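Local coordinates for protein enolase-phosphatase E1 (Saccharomyces cerevisiae, PDB 2G80) that probably converts 2,3-diketo-5-methylthiopentyl-1-phosphate into an acireductone by magnesium-dependent enolization and dephosphorylation in the methionine salvage pathway, at residues A[33-38]-A[207-212]; A[51-56]-A[107-112]; A[63-68]-A[87-92]; A[212-217]-A[227-232]. One frame throughout, in Å; residues are numbered along the deposited sequence.

Contact 1: A[33-38]-A[207-212]. With MG (magnesium ion), chain E.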
loop_
_atom_site.group_PDB
_atom_site.type_symbol
_atom_site.label_atom_id
_atom_site.label_comp_id
_atom_site.label_asym_id
_atom_site.label_seq_id
_atom_site.Cartn_x
_atom_site.Cartn_y
_atom_site.Cartn_z
ATOM N N THR A 33 -4.555 5.920 18.994
ATOM C CA THR A 33 -4.324 5.877 17.562
ATOM C C THR A 33 -3.414 4.739 17.125
ATOM O O THR A 33 -2.512 4.337 17.850
ATOM C CB THR A 33 -3.714 7.216 17.148
ATOM O OG1 THR A 33 -4.554 8.265 17.630
ATOM C CG2 THR A 33 -3.561 7.355 15.625
ATOM N N TYR A 34 -3.698 4.239 15.928
ATOM C CA TYR A 34 -2.983 3.179 15.278
ATOM C C TYR A 34 -2.547 3.607 13.878
ATOM O O TYR A 34 -3.339 4.182 13.114
ATOM C CB TYR A 34 -3.860 1.934 15.186
ATOM C CG TYR A 34 -4.205 1.377 16.556
ATOM C CD1 TYR A 34 -5.360 1.799 17.231
ATOM C CD2 TYR A 34 -3.334 0.476 17.209
ATOM C CE1 TYR A 34 -5.669 1.321 18.535
ATOM C CE2 TYR A 34 -3.639 -0.034 18.489
ATOM C CZ TYR A 34 -4.807 0.381 19.142
ATOM O OH TYR A 34 -5.098 -0.135 20.376
ATOM N N LEU A 35 -1.283 3.323 13.580
ATOM C CA LEU A 35 -0.651 3.610 12.318
ATOM C C LEU A 35 -0.274 2.250 11.741
ATOM O O LEU A 35 0.410 1.443 12.389
ATOM C CB LEU A 35 0.591 4.473 12.533
ATOM C CG LEU A 35 1.338 4.935 11.285
ATOM C CD1 LEU A 35 0.444 5.896 10.457
ATOM C CD2 LEU A 35 2.641 5.621 11.687
ATOM N N LEU A 36 -0.702 1.991 10.521
ATOM C CA LEU A 36 -0.479 0.672 9.918
ATOM C C LEU A 36 0.281 0.732 8.624
ATOM O O LEU A 36 -0.046 1.519 7.744
ATOM C CB LEU A 36 -1.815 -0.015 9.643
ATOM C CG LEU A 36 -2.797 -0.186 10.805
ATOM C CD1 LEU A 36 -4.088 -0.846 10.269
ATOM C CD2 LEU A 36 -2.216 -1.014 11.892
ATOM N N ASP A 37 1.313 -0.099 8.536
ATOM C CA ASP A 37 1.971 -0.414 7.282
ATOM C C ASP A 37 0.969 -1.301 6.485
ATOM O O ASP A 37 0.063 -1.909 7.102
ATOM C CB ASP A 37 3.246 -1.198 7.558
ATOM C CG ASP A 37 3.928 -1.682 6.289
ATOM O OD1 ASP A 37 4.003 -0.893 5.306
ATOM O OD2 ASP A 37 4.356 -2.850 6.285
ATOM N N ILE A 38 1.113 -1.361 5.148
ATOM C CA ILE A 38 0.258 -2.223 4.307
ATOM C C ILE A 38 0.852 -3.611 4.069
ATOM O O ILE A 38 0.351 -4.601 4.602
ATOM C CB ILE A 38 -0.130 -1.578 2.929
ATOM C CG1 ILE A 38 -0.972 -0.319 3.185
ATOM C CG2 ILE A 38 -0.971 -2.598 2.053
ATOM C CD1 ILE A 38 -1.333 0.498 1.984
ATOM N N VAL A 207 0.265 6.527 20.261
ATOM C CA VAL A 207 0.248 5.899 18.926
ATOM C C VAL A 207 0.946 4.534 18.949
ATOM O O VAL A 207 2.005 4.422 19.539
ATOM C CB VAL A 207 0.904 6.815 17.837
ATOM C CG1 VAL A 207 0.736 6.221 16.419
ATOM C CG2 VAL A 207 0.296 8.224 17.875
ATOM N N LEU A 208 0.316 3.500 18.372
ATOM C CA LEU A 208 0.995 2.208 18.106
ATOM C C LEU A 208 1.199 2.071 16.576
ATOM O O LEU A 208 0.229 2.144 15.803
ATOM C CB LEU A 208 0.210 0.997 18.610
ATOM C CG LEU A 208 0.831 -0.399 18.390
ATOM C CD1 LEU A 208 2.156 -0.528 19.099
ATOM C CD2 LEU A 208 -0.125 -1.523 18.846
ATOM N N PHE A 209 2.448 1.858 16.158
ATOM C CA PHE A 209 2.809 1.642 14.748
ATOM C C PHE A 209 3.133 0.147 14.520
ATOM O O PHE A 209 3.996 -0.421 15.203
ATOM C CB PHE A 209 3.982 2.548 14.366
ATOM C CG PHE A 209 4.526 2.327 12.970
ATOM C CD1 PHE A 209 3.682 2.235 11.859
ATOM C CD2 PHE A 209 5.906 2.298 12.753
ATOM C CE1 PHE A 209 4.196 2.075 10.577
ATOM C CE2 PHE A 209 6.436 2.129 11.476
ATOM C CZ PHE A 209 5.596 2.032 10.387
ATOM N N LEU A 210 2.412 -0.462 13.576
ATOM C CA LEU A 210 2.556 -1.864 13.215
ATOM C C LEU A 210 3.139 -1.978 11.801
ATOM O O LEU A 210 2.604 -1.413 10.831
ATOM C CB LEU A 210 1.222 -2.588 13.303
ATOM C CG LEU A 210 0.551 -2.568 14.688
ATOM C CD1 LEU A 210 -0.958 -2.837 14.565
ATOM C CD2 LEU A 210 1.234 -3.499 15.676
ATOM N N SER A 211 4.235 -2.717 11.705
ATOM C CA SER A 211 4.930 -2.927 10.458
ATOM C C SER A 211 5.741 -4.213 10.537
ATOM O O SER A 211 6.044 -4.657 11.629
ATOM C CB SER A 211 5.828 -1.713 10.155
ATOM O OG SER A 211 6.712 -1.930 9.050
ATOM N N ASP A 212 5.991 -4.832 9.380
ATOM C CA ASP A 212 6.861 -6.002 9.269
ATOM C C ASP A 212 8.344 -5.629 9.128
ATOM O O ASP A 212 9.182 -6.508 9.237
ATOM C CB ASP A 212 6.458 -6.926 8.102
ATOM C CG ASP A 212 6.454 -6.230 6.764
ATOM O OD1 ASP A 212 6.064 -5.039 6.739
ATOM O OD2 ASP A 212 6.814 -6.867 5.749
HETATM MG MG MG E . 5.698 -3.901 4.956
HETATM O O HOH W 1 5.328 -2.560 3.534
HETATM O O HOH W 2 6.960 -4.967 3.890
HETATM O O HOH W 3 7.074 -2.515 5.657
#
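The magnesium site sits at the C-terminal ends of two neighbouring parallel strands, 33-36 and 207-211, where Asp37 and Asp212 each give one carboxylate oxygen to the ion. Asp37 OD2 binds the magnesium at 2.2 Å and Asp212 OD1 at 2.1 Å. The shared metal accounts for the 2.8 Å between Asp37 OD2 and Asp212 OD1, both acceptors, and the two carboxylate planes are nearly coplanar, 12° apart. Asp212 CG, set between its own backbone N and carbonyl carbon (chi1 58°), is thereby placed 3.0 Å from the magnesium. Three waters and Glu39 O complete six ligands, while Asp37 OD1 forms a salt bridge with Lys187. Strands 33-36 and 207-211 are neighbours within the parallel sheet of the HAD-like fold, which gathers its metal ligands at the strands' C-terminal ends. Backbone bonds carry this register up to the site: Asp37 N donates to Leu210 O at 2.9 Å, fixing the backbone that bears the first ligand. On the sheet face of Leu35 and Phe209, Leu35 CD2 meets Phe209 CD1 at 3.5 Å. On the other, Leu36 and Leu210 lie side by side, and Leu36 CD2 presses tightly on Leu210 CD1 at 3.5 Å.

Contact 2: A[51-56]-A[107-112]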
loop_
_atom_site.group_PDB
_atom_site.type_symbol
_atom_site.label_atom_id
_atom_site.label_comp_id
_atom_site.label_asym_id
_atom_site.label_seq_id
_atom_site.Cartn_x
_atom_site.Cartn_y
_atom_site.Cartn_z
ATOM N N THR A 51 0.024 -10.794 -8.317
ATOM C CA THR A 51 -1.202 -10.253 -8.873
ATOM C C THR A 51 -1.124 -8.842 -9.534
ATOM O O THR A 51 -1.416 -8.726 -10.721
ATOM C CB THR A 51 -2.318 -10.287 -7.766
ATOM O OG1 THR A 51 -2.442 -11.631 -7.272
ATOM C CG2 THR A 51 -3.681 -9.848 -8.308
ATOM N N LEU A 52 -0.721 -7.800 -8.813
ATOM C CA LEU A 52 -0.773 -6.418 -9.377
ATOM C C LEU A 52 0.146 -6.155 -10.563
ATOM O O LEU A 52 -0.300 -5.701 -11.610
ATOM C CB LEU A 52 -0.525 -5.349 -8.312
ATOM C CG LEU A 52 -1.604 -5.089 -7.272
ATOM C CD1 LEU A 52 -1.142 -3.998 -6.335
ATOM C CD2 LEU A 52 -2.911 -4.716 -7.909
ATOM N N PHE A 53 1.417 -6.466 -10.400
ATOM C CA PHE A 53 2.402 -6.261 -11.473
ATOM C C PHE A 53 2.068 -7.051 -12.745
ATOM O O PHE A 53 2.010 -6.426 -13.835
ATOM C CB PHE A 53 3.834 -6.467 -10.931
ATOM C CG PHE A 53 4.399 -5.293 -10.144
ATOM C CD1 PHE A 53 3.615 -4.211 -9.688
ATOM C CD2 PHE A 53 5.752 -5.312 -9.800
ATOM C CE1 PHE A 53 4.193 -3.142 -8.964
ATOM C CE2 PHE A 53 6.333 -4.266 -9.066
ATOM C CZ PHE A 53 5.537 -3.174 -8.641
ATOM N N PRO A 54 1.817 -8.388 -12.636
ATOM C CA PRO A 54 1.382 -9.196 -13.812
ATOM C C PRO A 54 0.093 -8.722 -14.460
ATOM O O PRO A 54 -0.010 -8.716 -15.676
ATOM C CB PRO A 54 1.212 -10.604 -13.229
ATOM C CG PRO A 54 2.114 -10.614 -12.075
ATOM C CD PRO A 54 2.017 -9.266 -11.465
ATOM N N TYR A 55 -0.883 -8.326 -13.646
ATOM C CA TYR A 55 -2.130 -7.758 -14.150
ATOM C C TYR A 55 -1.818 -6.530 -15.047
ATOM O O TYR A 55 -2.333 -6.410 -16.180
ATOM C CB TYR A 55 -3.127 -7.404 -12.990
ATOM C CG TYR A 55 -4.387 -6.818 -13.519
ATOM C CD1 TYR A 55 -5.445 -7.640 -13.924
ATOM C CD2 TYR A 55 -4.489 -5.428 -13.763
ATOM C CE1 TYR A 55 -6.637 -7.072 -14.507
ATOM C CE2 TYR A 55 -5.646 -4.869 -14.343
ATOM C CZ TYR A 55 -6.717 -5.689 -14.706
ATOM O OH TYR A 55 -7.863 -5.137 -15.289
ATOM N N PHE A 56 -1.005 -5.627 -14.518
ATOM C CA PHE A 56 -0.595 -4.418 -15.240
ATOM C C PHE A 56 0.234 -4.708 -16.509
ATOM O O PHE A 56 -0.075 -4.152 -17.583
ATOM C CB PHE A 56 0.150 -3.464 -14.291
ATOM C CG PHE A 56 0.775 -2.303 -14.977
ATOM C CD1 PHE A 56 -0.010 -1.227 -15.370
ATOM C CD2 PHE A 56 2.153 -2.287 -15.260
ATOM C CE1 PHE A 56 0.555 -0.143 -16.014
ATOM C CE2 PHE A 56 2.731 -1.205 -15.913
ATOM C CZ PHE A 56 1.920 -0.122 -16.295
ATOM N N GLN A 107 1.089 6.504 -12.198
ATOM C CA GLN A 107 -0.179 6.985 -12.727
ATOM C C GLN A 107 -0.756 5.991 -13.719
ATOM O O GLN A 107 -1.947 5.716 -13.686
ATOM C CB GLN A 107 -0.022 8.321 -13.420
ATOM C CG GLN A 107 0.271 9.453 -12.465
ATOM C CD GLN A 107 0.612 10.698 -13.204
ATOM O OE1 GLN A 107 -0.073 11.062 -14.164
ATOM N NE2 GLN A 107 1.689 11.355 -12.791
ATOM N N LEU A 108 0.081 5.482 -14.619
ATOM C CA LEU A 108 -0.404 4.501 -15.591
ATOM C C LEU A 108 -0.935 3.247 -14.877
ATOM O O LEU A 108 -1.997 2.740 -15.261
ATOM C CB LEU A 108 0.667 4.142 -16.603
ATOM C CG LEU A 108 0.232 3.273 -17.775
ATOM C CD1 LEU A 108 -0.853 3.979 -18.604
ATOM C CD2 LEU A 108 1.460 2.920 -18.595
ATOM N N GLN A 109 -0.183 2.795 -13.866
ATOM C CA GLN A 109 -0.585 1.707 -12.964
ATOM C C GLN A 109 -1.904 1.974 -12.248
ATOM O O GLN A 109 -2.731 1.090 -12.166
ATOM C CB GLN A 109 0.501 1.442 -11.923
ATOM C CG GLN A 109 1.667 0.728 -12.543
ATOM C CD GLN A 109 2.833 0.494 -11.624
ATOM O OE1 GLN A 109 3.055 1.224 -10.657
ATOM N NE2 GLN A 109 3.625 -0.528 -11.960
ATOM N N GLY A 110 -2.069 3.197 -11.740
ATOM C CA GLY A 110 -3.278 3.641 -11.087
ATOM C C GLY A 110 -4.478 3.515 -12.002
ATOM O O GLY A 110 -5.502 2.969 -11.598
ATOM N N TYR A 111 -4.332 4.015 -13.233
ATOM C CA TYR A 111 -5.377 3.966 -14.237
ATOM C C TYR A 111 -5.804 2.509 -14.553
ATOM O O TYR A 111 -6.988 2.192 -14.578
ATOM C CB TYR A 111 -4.880 4.667 -15.516
ATOM C CG TYR A 111 -5.847 4.640 -16.656
ATOM C CD1 TYR A 111 -6.812 5.662 -16.809
ATOM C CD2 TYR A 111 -5.820 3.603 -17.583
ATOM C CE1 TYR A 111 -7.723 5.632 -17.853
ATOM C CE2 TYR A 111 -6.744 3.561 -18.648
ATOM C CZ TYR A 111 -7.688 4.582 -18.772
ATOM O OH TYR A 111 -8.578 4.565 -19.818
ATOM N N VAL A 112 -4.824 1.653 -14.809
ATOM C CA VAL A 112 -5.073 0.229 -15.147
ATOM C C VAL A 112 -5.679 -0.544 -13.941
ATOM O O VAL A 112 -6.647 -1.309 -14.105
ATOM C CB VAL A 112 -3.770 -0.447 -15.682
ATOM C CG1 VAL A 112 -3.940 -1.946 -15.906
ATOM C CG2 VAL A 112 -3.327 0.215 -16.994
HETATM O O HOH W 4 -7.454 -2.593 -16.179
#
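Phe56 carries the contact, its ring receiving Gln109 over one face and Leu108 and Val112 at the edge. Gln109 CG stands over the ring centre, 3.7 Å from the Phe56 centroid and 7° off the ring normal, a well-centred CH-pi contact. The edge is met by Leu108 CD2, 3.8 Å from Phe56 CZ, and by Val112 CB, 3.9 Å from Phe56 CD1. Phe56 CG is anti to the backbone N (chi1 172°), which directs it at the second helix. An alanine in place of Phe56 would probably open a gap between the helices and leave Gln109 CG without the ring beneath it. Nearby, Val112 CG1 touches Tyr55 CE2 at 3.7 Å, and a water joins Tyr55 OH to Val112 O, to which it donates. In the second shell, Lys106 NZ is hydrogen-bonded to Gln109 OE1, which helps to orient the amide at the end of the extended chain. The short helix axes are 90° apart and approach to 10.5 Å. Helices 46-65 and 103-118 belong to the helical cap that follows the first core strand; Ile92 and Val96 of helix 85-97 also pack on Phe56, while Leu108 reaches Val73, Ile76 and Leu77 of helix 72-78.

Contact 3: A[63-68]-A[87-92]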
loop_
_atom_site.group_PDB
_atom_site.type_symbol
_atom_site.label_atom_id
_atom_site.label_comp_id
_atom_site.label_asym_id
_atom_site.label_seq_id
_atom_site.Cartn_x
_atom_site.Cartn_y
_atom_site.Cartn_z
ATOM N N LEU A 63 -2.927 -1.230 -24.506
ATOM C CA LEU A 63 -3.057 0.220 -24.289
ATOM C C LEU A 63 -2.053 1.030 -25.058
ATOM O O LEU A 63 -2.401 2.124 -25.511
ATOM C CB LEU A 63 -2.918 0.608 -22.822
ATOM C CG LEU A 63 -3.999 0.187 -21.847
ATOM C CD1 LEU A 63 -3.547 0.636 -20.460
ATOM C CD2 LEU A 63 -5.372 0.766 -22.190
ATOM N N VAL A 64 -0.815 0.528 -25.170
ATOM C CA VAL A 64 0.233 1.223 -25.959
ATOM C C VAL A 64 -0.038 1.126 -27.467
ATOM O O VAL A 64 -0.001 2.154 -28.148
ATOM C CB VAL A 64 1.674 0.728 -25.630
ATOM C CG1 VAL A 64 2.743 1.371 -26.553
ATOM C CG2 VAL A 64 2.007 1.047 -24.188
ATOM N N GLN A 65 -0.293 -0.090 -27.961
ATOM C CA GLN A 65 -0.558 -0.354 -29.404
ATOM C C GLN A 65 -1.793 0.376 -29.978
ATOM O O GLN A 65 -1.790 0.719 -31.159
ATOM C CB GLN A 65 -0.619 -1.873 -29.707
ATOM C CG GLN A 65 0.740 -2.644 -29.535
ATOM C CD GLN A 65 0.616 -4.206 -29.511
ATOM O OE1 GLN A 65 -0.307 -4.800 -30.086
ATOM N NE2 GLN A 65 1.571 -4.859 -28.835
ATOM N N GLN A 66 -2.815 0.623 -29.148
ATOM C CA GLN A 66 -4.015 1.395 -29.538
ATOM C C GLN A 66 -3.659 2.859 -29.293
ATOM O O GLN A 66 -3.562 3.281 -28.145
ATOM C CB GLN A 66 -5.240 0.971 -28.720
ATOM N N ASP A 67 -3.456 3.636 -30.358
ATOM C CA ASP A 67 -2.952 5.007 -30.212
ATOM C C ASP A 67 -3.810 6.231 -30.439
ATOM O O ASP A 67 -3.389 7.118 -31.193
ATOM N N THR A 68 -4.973 6.319 -29.785
ATOM C CA THR A 68 -5.858 7.500 -29.964
ATOM C C THR A 68 -5.329 8.673 -29.130
ATOM O O THR A 68 -5.464 8.674 -27.903
ATOM C CB THR A 68 -7.352 7.222 -29.606
ATOM O OG1 THR A 68 -7.854 6.171 -30.434
ATOM C CG2 THR A 68 -8.220 8.479 -29.839
ATOM N N GLN A 87 9.271 0.931 -28.612
ATOM C CA GLN A 87 10.184 1.433 -27.571
ATOM C C GLN A 87 9.438 1.789 -26.306
ATOM O O GLN A 87 9.928 1.496 -25.215
ATOM C CB GLN A 87 10.941 2.675 -28.013
ATOM C CG GLN A 87 11.892 2.465 -29.157
ATOM C CD GLN A 87 12.569 3.768 -29.571
ATOM O OE1 GLN A 87 12.494 4.788 -28.857
ATOM N NE2 GLN A 87 13.230 3.746 -30.735
ATOM N N LEU A 88 8.278 2.441 -26.451
ATOM C CA LEU A 88 7.442 2.777 -25.276
ATOM C C LEU A 88 6.953 1.521 -24.519
ATOM O O LEU A 88 7.003 1.470 -23.293
ATOM C CB LEU A 88 6.258 3.670 -25.653
ATOM C CG LEU A 88 5.302 4.069 -24.527
ATOM C CD1 LEU A 88 6.029 4.781 -23.412
ATOM C CD2 LEU A 88 4.184 4.949 -25.089
ATOM N N GLN A 89 6.498 0.520 -25.261
ATOM C CA GLN A 89 6.039 -0.729 -24.672
ATOM C C GLN A 89 7.195 -1.372 -23.906
ATOM O O GLN A 89 7.061 -1.635 -22.706
ATOM C CB GLN A 89 5.465 -1.684 -25.726
ATOM C CG GLN A 89 4.884 -2.965 -25.129
ATOM C CD GLN A 89 4.248 -3.877 -26.162
ATOM O OE1 GLN A 89 3.376 -3.454 -26.915
ATOM N NE2 GLN A 89 4.658 -5.156 -26.169
ATOM N N ALA A 90 8.325 -1.560 -24.585
ATOM C CA ALA A 90 9.535 -2.138 -23.973
ATOM C C ALA A 90 10.041 -1.364 -22.729
ATOM O O ALA A 90 10.424 -1.980 -21.725
ATOM C CB ALA A 90 10.660 -2.263 -25.025
ATOM N N HIS A 91 10.020 -0.035 -22.801
ATOM C CA HIS A 91 10.446 0.842 -21.677
ATOM C C HIS A 91 9.562 0.663 -20.425
ATOM O O HIS A 91 10.086 0.552 -19.326
ATOM C CB HIS A 91 10.441 2.313 -22.116
ATOM C CG HIS A 91 10.836 3.293 -21.047
ATOM N ND1 HIS A 91 12.147 3.520 -20.692
ATOM C CD2 HIS A 91 10.091 4.147 -20.300
ATOM C CE1 HIS A 91 12.191 4.453 -19.751
ATOM N NE2 HIS A 91 10.957 4.858 -19.504
ATOM N N ILE A 92 8.238 0.634 -20.604
ATOM C CA ILE A 92 7.282 0.463 -19.477
ATOM C C ILE A 92 7.513 -0.873 -18.795
ATOM O O ILE A 92 7.596 -0.930 -17.578
ATOM C CB ILE A 92 5.806 0.594 -19.952
ATOM C CG1 ILE A 92 5.517 2.054 -20.362
ATOM C CG2 ILE A 92 4.790 0.139 -18.860
ATOM C CD1 ILE A 92 4.217 2.236 -21.197
#
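Gln89 OE1 accepts a hydrogen bond from Gln65 NE2 at 3.0 Å, the one polar bond between 63-68 and 87-92. The N-H...O angle of 160° is fairly straight. The donor lies in the carbonyl plane of Gln89 on a lone pair, and the acceptor in turn lies close to the amide plane of Gln65, so the two amides, 22° apart, are nearly coplanar. Both side chains are extended beyond CG, and they cross at a slant to bring their amides together. Gln89 CG is anti to its backbone N (chi1 -176°), directing it to the side of helix 46-65, where the chain also packs on Val60 and Pro61.

On the buried side of this bond, Val64 divides its two methyls between different partners. Val64 CG1 approaches Leu88 CD2 at 4.1 Å and Gln89 CB at 4.2 Å, whereas Val64 CG2 slides past Ile92 CD1 at 3.9 Å. The contact thus joins the last turn of helix 46-65 to helix 85-97 in the cap; Gln66 is the first residue to leave helical backbone angles, and Lys85 NZ is hydrogen-bonded to Gln65 O.

The chemistry divides accordingly: an uncharged amide pair lies on the solvent side, where Gln65 is exposed, and methyl contacts at ordinary van der Waals distances line the buried side. No charge pairing enters, so the link between the segments rests on shape and one neutral bond.

Contact 4: A[212-217]-A[227-232]. With MG (magnesium ion), chain E.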
loop_
_atom_site.group_PDB
_atom_site.type_symbol
_atom_site.label_atom_id
_atom_site.label_comp_id
_atom_site.label_asym_id
_atom_site.label_seq_id
_atom_site.Cartn_x
_atom_site.Cartn_y
_atom_site.Cartn_z
ATOM N N ASP A 212 5.991 -4.832 9.380
ATOM C CA ASP A 212 6.861 -6.002 9.269
ATOM C C ASP A 212 8.344 -5.629 9.128
ATOM O O ASP A 212 9.182 -6.508 9.237
ATOM C CB ASP A 212 6.458 -6.926 8.102
ATOM C CG ASP A 212 6.454 -6.230 6.764
ATOM O OD1 ASP A 212 6.064 -5.039 6.739
ATOM O OD2 ASP A 212 6.814 -6.867 5.749
ATOM N N ASN A 213 8.650 -4.349 8.883
ATOM C CA ASN A 213 10.019 -3.869 8.686
ATOM C C ASN A 213 10.571 -3.236 9.987
ATOM O O ASN A 213 10.114 -2.162 10.383
ATOM C CB ASN A 213 10.023 -2.855 7.524
ATOM C CG ASN A 213 11.436 -2.455 7.067
ATOM O OD1 ASN A 213 12.438 -2.806 7.686
ATOM N ND2 ASN A 213 11.500 -1.706 5.969
ATOM N N PRO A 214 11.553 -3.897 10.653
ATOM C CA PRO A 214 12.149 -3.338 11.881
ATOM C C PRO A 214 12.780 -1.944 11.758
ATOM O O PRO A 214 12.841 -1.237 12.742
ATOM C CB PRO A 214 13.243 -4.357 12.246
ATOM C CG PRO A 214 12.918 -5.570 11.537
ATOM C CD PRO A 214 12.162 -5.209 10.323
ATOM N N LEU A 215 13.293 -1.620 10.576
ATOM C CA LEU A 215 13.904 -0.339 10.282
ATOM C C LEU A 215 12.876 0.808 10.296
ATOM O O LEU A 215 13.213 1.950 10.641
ATOM C CB LEU A 215 14.654 -0.397 8.934
ATOM C CG LEU A 215 15.811 -1.414 8.851
ATOM C CD1 LEU A 215 16.378 -1.464 7.426
ATOM C CD2 LEU A 215 16.918 -1.079 9.845
ATOM N N GLU A 216 11.635 0.499 9.922
ATOM C CA GLU A 216 10.539 1.449 10.004
ATOM C C GLU A 216 10.201 1.670 11.488
ATOM O O GLU A 216 10.038 2.794 11.922
ATOM C CB GLU A 216 9.298 0.933 9.239
ATOM C CG GLU A 216 9.526 0.794 7.718
ATOM C CD GLU A 216 8.288 0.314 6.940
ATOM O OE1 GLU A 216 7.204 0.089 7.545
ATOM O OE2 GLU A 216 8.400 0.176 5.698
ATOM N N LEU A 217 10.088 0.580 12.243
ATOM C CA LEU A 217 9.763 0.623 13.665
ATOM C C LEU A 217 10.829 1.374 14.450
ATOM O O LEU A 217 10.480 2.152 15.335
ATOM C CB LEU A 217 9.557 -0.791 14.228
ATOM C CG LEU A 217 8.403 -1.673 13.697
ATOM C CD1 LEU A 217 8.471 -2.995 14.401
ATOM C CD2 LEU A 217 6.959 -1.082 13.866
ATOM N N THR A 227 5.694 0.553 19.092
ATOM C CA THR A 227 5.951 -0.258 17.915
ATOM C C THR A 227 5.542 -1.697 18.153
ATOM O O THR A 227 5.589 -2.174 19.291
ATOM C CB THR A 227 7.475 -0.277 17.606
ATOM O OG1 THR A 227 8.172 -0.748 18.767
ATOM C CG2 THR A 227 7.966 1.080 17.266
ATOM N N GLY A 228 5.158 -2.369 17.071
ATOM C CA GLY A 228 4.809 -3.806 17.092
ATOM C C GLY A 228 5.251 -4.408 15.771
ATOM O O GLY A 228 5.014 -3.782 14.718
ATOM N N LEU A 229 5.929 -5.563 15.827
ATOM C CA LEU A 229 6.446 -6.240 14.623
ATOM C C LEU A 229 5.398 -7.206 14.090
ATOM O O LEU A 229 5.072 -8.197 14.752
ATOM C CB LEU A 229 7.759 -6.989 14.899
ATOM C CG LEU A 229 8.496 -7.618 13.689
ATOM C CD1 LEU A 229 8.909 -6.582 12.633
ATOM C CD2 LEU A 229 9.733 -8.375 14.159
ATOM N N ALA A 230 4.842 -6.896 12.917
ATOM C CA ALA A 230 3.843 -7.757 12.289
ATOM C C ALA A 230 4.547 -8.961 11.640
ATOM O O ALA A 230 5.556 -8.795 10.942
ATOM C CB ALA A 230 2.997 -6.983 11.258
ATOM N N SER A 231 4.024 -10.158 11.916
ATOM C CA SER A 231 4.523 -11.393 11.341
ATOM C C SER A 231 3.370 -12.085 10.632
ATOM O O SER A 231 2.363 -12.375 11.253
ATOM C CB SER A 231 5.087 -12.294 12.432
ATOM O OG SER A 231 5.856 -13.299 11.834
ATOM N N ARG A 232 3.518 -12.312 9.329
ATOM C CA ARG A 232 2.497 -12.932 8.510
ATOM C C ARG A 232 3.154 -13.987 7.630
ATOM O O ARG A 232 4.353 -13.827 7.307
ATOM C CB ARG A 232 1.860 -11.892 7.562
ATOM C CG ARG A 232 1.165 -10.718 8.199
ATOM C CD ARG A 232 -0.035 -11.166 8.991
ATOM N NE ARG A 232 -0.842 -10.039 9.435
ATOM C CZ ARG A 232 -2.066 -10.147 9.958
ATOM N NH1 ARG A 232 -2.633 -11.330 10.131
ATOM N NH2 ARG A 232 -2.738 -9.051 10.288
HETATM MG MG MG E . 5.698 -3.901 4.956
HETATM O O HOH W 2 6.960 -4.967 3.890
HETATM O O HOH W 3 7.074 -2.515 5.657
HETATM O O HOH W 1 5.328 -2.560 3.534
#
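Leu229 CD1 lies 3.4 Å from Asp212 O and Leu217 CD2 lies 3.4 Å from Gly228 O; with Thr227 CG2 at 3.3 Å from Leu217 O, three methyls approach carbonyl oxygens, and no hydrogen bond joins 212-217 to 227-232. Leu217 does most of the filling: its CG is anti to its carbonyl carbon (chi1 -63°), and beyond it both methyls come against Gly228 O, Leu217 CD2 also meeting Thr227 CB at 3.9 Å and Leu217 CD1 meeting Leu229 CD1 at 4.0 Å. An alanine at Leu217 would probably leave a gap over Gly228 O and deprive Leu229 CD1 and Thr227 CB of those methyl contacts. Strand 207-211, helix 214-221 and strand 226-230 make up a beta-alpha-beta crossover, and here the first turn of the helix packs on the strand that follows it. Asn213 is the helix N-cap: Asn213 OD1 accepts from Leu215 N at 3.2 Å, the donor 52° above the carbonyl plane. Just ahead of it, Asp212 CA makes a CA-H...O contact with Ala230 O at 3.5 Å, which brings the backbone of a metal ligand alongside the end of the strand. Further along the turn, Glu216 reaches back to the site: Glu216 OE2 accepts a weak bond from a magnesium-bound water at 3.0 Å, while Glu216 OE1 is paired with Lys187 and hydrogen-bonded to Ser211 OG.

How the contacts relate
The four contacts fall into two groups. Contacts 1 and 4, with centres about 8 Å apart, share Asp212, the magnesium ion and its three waters; they also join through neighbouring strands, Ser211 O of contact 1 lying 2.8 Å from Ala230 N of contact 4, a probable hydrogen bond. Contacts 2 and 3 both use helix 46-65, with centres about 14 Å apart. Their packing is continuous: Val112 CG2 meets Leu63 CD1 at 3.5 Å, and Phe56 CE2 meets Ile92 CG2 at 3.8 Å. The cap pair stands off from the metal site. Contact 2 is centred about 26 Å from contact 1, contact 3 about 39 Å, and the Phe53 side chain comes to about 14 Å from the magnesium.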